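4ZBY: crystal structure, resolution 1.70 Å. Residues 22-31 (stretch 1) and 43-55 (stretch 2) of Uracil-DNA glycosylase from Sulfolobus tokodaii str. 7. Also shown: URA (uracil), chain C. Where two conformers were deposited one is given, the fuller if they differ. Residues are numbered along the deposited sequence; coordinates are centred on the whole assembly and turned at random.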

# COMPACT_ATOMS: atom_id res chain seq x y z
N PHE A 22 -1.68 -19.15 10.12
CA PHE A 22 -3.10 -18.85 10.15
C PHE A 22 -3.72 -18.75 8.75
O PHE A 22 -4.95 -18.80 8.59
N ARG A 23 -2.87 -18.60 7.75
CA ARG A 23 -3.36 -18.14 6.46
C ARG A 23 -3.96 -19.24 5.60
O ARG A 23 -3.67 -20.44 5.75
N THR A 24 -4.82 -18.79 4.68
CA THR A 24 -5.25 -19.60 3.55
C THR A 24 -4.31 -19.27 2.40
O THR A 24 -3.68 -20.16 1.83
N ASN A 25 -4.18 -17.98 2.10
CA ASN A 25 -3.25 -17.52 1.06
C ASN A 25 -2.47 -16.31 1.50
O ASN A 25 -3.07 -15.38 2.02
N ALA A 26 -1.16 -16.31 1.27
CA ALA A 26 -0.36 -15.08 1.43
C ALA A 26 -0.79 -14.16 0.31
O ALA A 26 -1.29 -14.63 -0.71
N VAL A 27 -0.54 -12.86 0.46
CA VAL A 27 -0.98 -11.86 -0.51
C VAL A 27 0.20 -10.98 -0.90
O VAL A 27 0.45 -9.94 -0.24
N PRO A 28 0.92 -11.35 -1.97
CA PRO A 28 2.11 -10.58 -2.35
C PRO A 28 1.79 -9.20 -2.95
O PRO A 28 2.58 -8.27 -2.80
N GLY A 29 0.62 -9.05 -3.55
CA GLY A 29 0.30 -7.80 -4.23
C GLY A 29 0.16 -8.10 -5.70
O GLY A 29 0.61 -9.15 -6.15
N GLU A 30 -0.45 -7.18 -6.44
CA GLU A 30 -0.68 -7.41 -7.86
C GLU A 30 -0.68 -6.08 -8.61
O GLU A 30 -1.00 -5.03 -8.04
N GLY A 31 -0.33 -6.13 -9.90
CA GLY A 31 -0.43 -4.96 -10.73
C GLY A 31 0.71 -4.81 -11.69
O GLY A 31 1.54 -5.71 -11.87
N ALA A 43 -2.32 -4.73 5.94
CA ALA A 43 -2.23 -6.18 5.85
C ALA A 43 -3.54 -6.70 5.28
O ALA A 43 -4.57 -6.01 5.34
N PRO A 44 -3.51 -7.92 4.72
CA PRO A 44 -4.72 -8.55 4.22
C PRO A 44 -5.81 -8.67 5.27
O PRO A 44 -5.53 -8.97 6.44
N GLY A 45 -7.05 -8.49 4.85
CA GLY A 45 -8.15 -8.89 5.70
C GLY A 45 -8.68 -10.26 5.31
O GLY A 45 -8.00 -11.05 4.64
N GLU A 46 -9.91 -10.54 5.73
CA GLU A 46 -10.50 -11.85 5.54
C GLU A 46 -10.65 -12.24 4.06
O GLU A 46 -10.32 -13.37 3.67
N ASN A 47 -11.21 -11.35 3.25
CA ASN A 47 -11.44 -11.69 1.85
C ASN A 47 -10.13 -11.78 1.08
O ASN A 47 -9.98 -12.59 0.17
N GLU A 48 -9.18 -10.94 1.46
CA GLU A 48 -7.85 -10.98 0.84
C GLU A 48 -7.17 -12.32 1.09
O GLU A 48 -6.58 -12.90 0.20
N ASP A 49 -7.26 -12.79 2.32
CA ASP A 49 -6.71 -14.09 2.72
C ASP A 49 -7.35 -15.22 1.92
O ASP A 49 -6.68 -16.12 1.42
N LYS A 50 -8.68 -15.17 1.82
CA LYS A 50 -9.42 -16.19 1.08
C LYS A 50 -9.01 -16.21 -0.38
O LYS A 50 -8.94 -17.28 -1.00
N GLU A 51 -8.77 -15.03 -0.94
CA GLU A 51 -8.56 -14.91 -2.38
C GLU A 51 -7.10 -14.84 -2.82
O GLU A 51 -6.82 -15.06 -3.99
N GLY A 52 -6.18 -14.53 -1.92
CA GLY A 52 -4.79 -14.32 -2.29
C GLY A 52 -4.51 -13.00 -3.01
O GLY A 52 -3.51 -12.87 -3.72
N ARG A 53 -5.39 -12.03 -2.83
CA ARG A 53 -5.38 -10.77 -3.59
C ARG A 53 -5.56 -9.61 -2.63
O ARG A 53 -6.29 -9.75 -1.68
N PRO A 54 -4.90 -8.46 -2.88
CA PRO A 54 -5.05 -7.32 -1.97
C PRO A 54 -6.33 -6.53 -2.25
O PRO A 54 -6.82 -6.49 -3.39
N PHE A 55 -6.87 -5.92 -1.20
CA PHE A 55 -7.97 -4.97 -1.34
C PHE A 55 -9.12 -5.49 -2.23
O PHE A 55 -9.43 -4.93 -3.31

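Stretch 1 is loop up to its strand at 30-31, and it packs against the C-terminal half of the helix 46-51 and the residues that follow, with Pro 44 ahead of the helix. The contact rests on three residues: Val 27, Asp 49 and Glu 30.

Val 27 covers the most surface. Its CB points toward stretch 2 and chi1 is t (-176°). This sends both methyls into stretch 2. Val 27 CG2 lies 3.7 Å from Pro 44 CG and 3.5 Å from the backbone O of Glu 48. Val 27 CG1 lies 3.8 Å from Pro 54 CD and 3.4 Å from Arg 53 C. One small side chain thus meets residues both before and after the helix. The neighbours Ala 26 and Pro 28 direct their CB atoms away and add little. The backbone is close here, with Val 27 CA 4.9 Å from Gly 52 CA. Gly 52 leaves the helix with positive phi, which favours glycine. A CB on it would also sit tightly, 3.4 Å from Asn 25 CB.

Asp 49 is the polar centre. Its CB points sideways, and with chi1 t (176°) the carboxylate comes nearer to stretch 1. Asp 49 OD1 accepts a hydrogen bond from Thr 24 N at 2.8 Å and a weak one from Asn 25 N at 3.4 Å. The carboxylate therefore answers two successive backbone amides of the loop. Two waters extend this network. Water 1 donates to Asp 49 OD2 (2.6 Å) and to Phe 22 O (2.9 Å), and accepts from Thr 24 OG1 (2.7 Å). Water 2 donates to Asp 49 OD1 and Asn 25 O, both at 2.8 Å. Asn 25, chi1 m (-66°), reaches the end of the helix, where its ND2 donates to Asp 49 O at 3.2 Å.

The CB of Glu 30 points toward stretch 2, with chi1 p (66°) and chi2 t (-173°). Its carboxylate forms a salt bridge with Arg 53, whose NH2 donates to Glu 30 OE2 at 2.8 Å. Arg 53 NE adds weak bonds of 3.4 Å to both Glu 30 OE1 and OE2. OE2 lies at the guanidinium edge, near its plane. Glu 30 CD also rests 3.8 Å from Pro 54 CD, so the acid packs against the proline ring as well. Nearby, water 3 links the backbones, accepting from Gly 29 N and donating to Gly 52 O, both at 2.9 Å.

Uracil, the base this glycosylase is named for, is bound by stretch 2. Phe 55 N donates to URA O4 at 2.9 Å, and Ala 43 N weakly to URA O2 at 3.3 Å. URA N3 lies over one face of the Phe 55 ring.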

# COMPACT_ATOMS: atom_id res chain seq x y z
CB PHE A 22 -3.34 -17.52 10.87
CG PHE A 22 -2.74 -17.45 12.24
CD1 PHE A 22 -3.15 -18.33 13.24
CD2 PHE A 22 -1.77 -16.50 12.53
CE1 PHE A 22 -2.58 -18.27 14.52
CE2 PHE A 22 -1.21 -16.42 13.79
CZ PHE A 22 -1.61 -17.31 14.79
CB ARG A 23 -2.23 -17.43 5.69
CG ARG A 23 -1.29 -18.37 4.99
CD ARG A 23 -0.10 -17.65 4.36
NE ARG A 23 0.88 -18.65 3.94
CZ ARG A 23 2.20 -18.51 4.02
NH1 ARG A 23 2.72 -17.38 4.51
NH2 ARG A 23 3.00 -19.49 3.63
CB THR A 24 -6.70 -19.31 3.14
OG1 THR A 24 -7.55 -19.50 4.27
CG2 THR A 24 -7.15 -20.30 2.01
CB ASN A 25 -3.98 -17.11 -0.22
CG ASN A 25 -4.66 -18.26 -0.89
OD1 ASN A 25 -4.00 -19.09 -1.54
ND2 ASN A 25 -5.97 -18.33 -0.75
CB ALA A 26 1.13 -15.38 1.35
CB VAL A 27 -2.13 -10.99 0.08
CG1 VAL A 27 -2.66 -10.01 -0.93
CG2 VAL A 27 -3.29 -11.89 0.61
CB PRO A 28 2.81 -11.46 -3.39
CG PRO A 28 1.80 -12.43 -3.86
CD PRO A 28 0.83 -12.63 -2.69
CB GLU A 30 -2.00 -8.18 -8.07
CG GLU A 30 -3.26 -7.43 -7.69
CD GLU A 30 -4.53 -8.29 -7.75
OE1 GLU A 30 -4.43 -9.51 -8.01
OE2 GLU A 30 -5.62 -7.74 -7.53
CB ALA A 43 -1.94 -6.80 7.25
CB PRO A 44 -4.25 -9.96 3.81
CG PRO A 44 -2.81 -9.87 3.64
CD PRO A 44 -2.30 -8.74 4.48
CB GLU A 46 -11.88 -11.90 6.23
CG GLU A 46 -12.57 -13.25 6.15
CD GLU A 46 -13.91 -13.26 6.87
OE1 GLU A 46 -14.35 -12.20 7.36
OE2 GLU A 46 -14.52 -14.35 6.94
CB ASN A 47 -12.37 -10.68 1.19
CG ASN A 47 -13.75 -10.69 1.80
OD1 ASN A 47 -14.25 -9.66 2.26
ND2 ASN A 47 -14.37 -11.86 1.84
CB GLU A 48 -6.99 -9.84 1.39
CG GLU A 48 -7.42 -8.46 0.91
CD GLU A 48 -8.70 -7.96 1.56
OE1 GLU A 48 -9.04 -8.40 2.70
OE2 GLU A 48 -9.38 -7.14 0.92
CB ASP A 49 -6.94 -14.27 4.23
CG ASP A 49 -6.50 -15.63 4.75
OD1 ASP A 49 -5.34 -16.01 4.56
OD2 ASP A 49 -7.32 -16.32 5.38
CB LYS A 50 -10.93 -15.96 1.20
CG LYS A 50 -11.55 -16.41 2.49
CD LYS A 50 -13.07 -16.45 2.36
CE LYS A 50 -13.74 -17.01 3.60
NZ LYS A 50 -13.92 -15.98 4.67
CB GLU A 51 -9.31 -13.67 -2.91
CG GLU A 51 -10.81 -13.87 -2.87
CD GLU A 51 -11.59 -12.64 -3.30
OE1 GLU A 51 -11.21 -12.00 -4.30
OE2 GLU A 51 -12.59 -12.32 -2.61
CB ARG A 53 -6.51 -10.75 -4.62
CG ARG A 53 -6.65 -12.00 -5.46
CD ARG A 53 -7.74 -11.78 -6.46
NE ARG A 53 -7.55 -10.48 -7.09
CZ ARG A 53 -8.50 -9.80 -7.72
NH1 ARG A 53 -9.73 -10.30 -7.82
NH2 ARG A 53 -8.22 -8.62 -8.25
CB PRO A 54 -3.80 -6.48 -2.26
CG PRO A 54 -3.55 -6.74 -3.71
CD PRO A 54 -3.94 -8.18 -3.97
CB PHE A 55 -7.41 -3.62 -1.83
CG PHE A 55 -6.71 -2.82 -0.75
CD1 PHE A 55 -7.44 -2.24 0.27
CD2 PHE A 55 -5.33 -2.67 -0.74
CE1 PHE A 55 -6.82 -1.50 1.26
CE2 PHE A 55 -4.70 -1.96 0.25
CZ PHE A 55 -5.44 -1.36 1.25
N1 URA C . -6.74 -3.73 4.31
C2 URA C . -5.47 -3.52 3.92
O2 URA C . -4.67 -2.85 4.56
N3 URA C . -5.04 -4.24 2.87
C4 URA C . -5.76 -5.15 2.18
O4 URA C . -5.27 -5.68 1.20
C5 URA C . -7.09 -5.34 2.61
C6 URA C . -7.56 -4.62 3.66
O HOH W 1 -7.15 -18.51 6.73
O HOH W 2 -3.42 -14.03 4.49
O HOH W 3 -1.56 -10.79 -4.40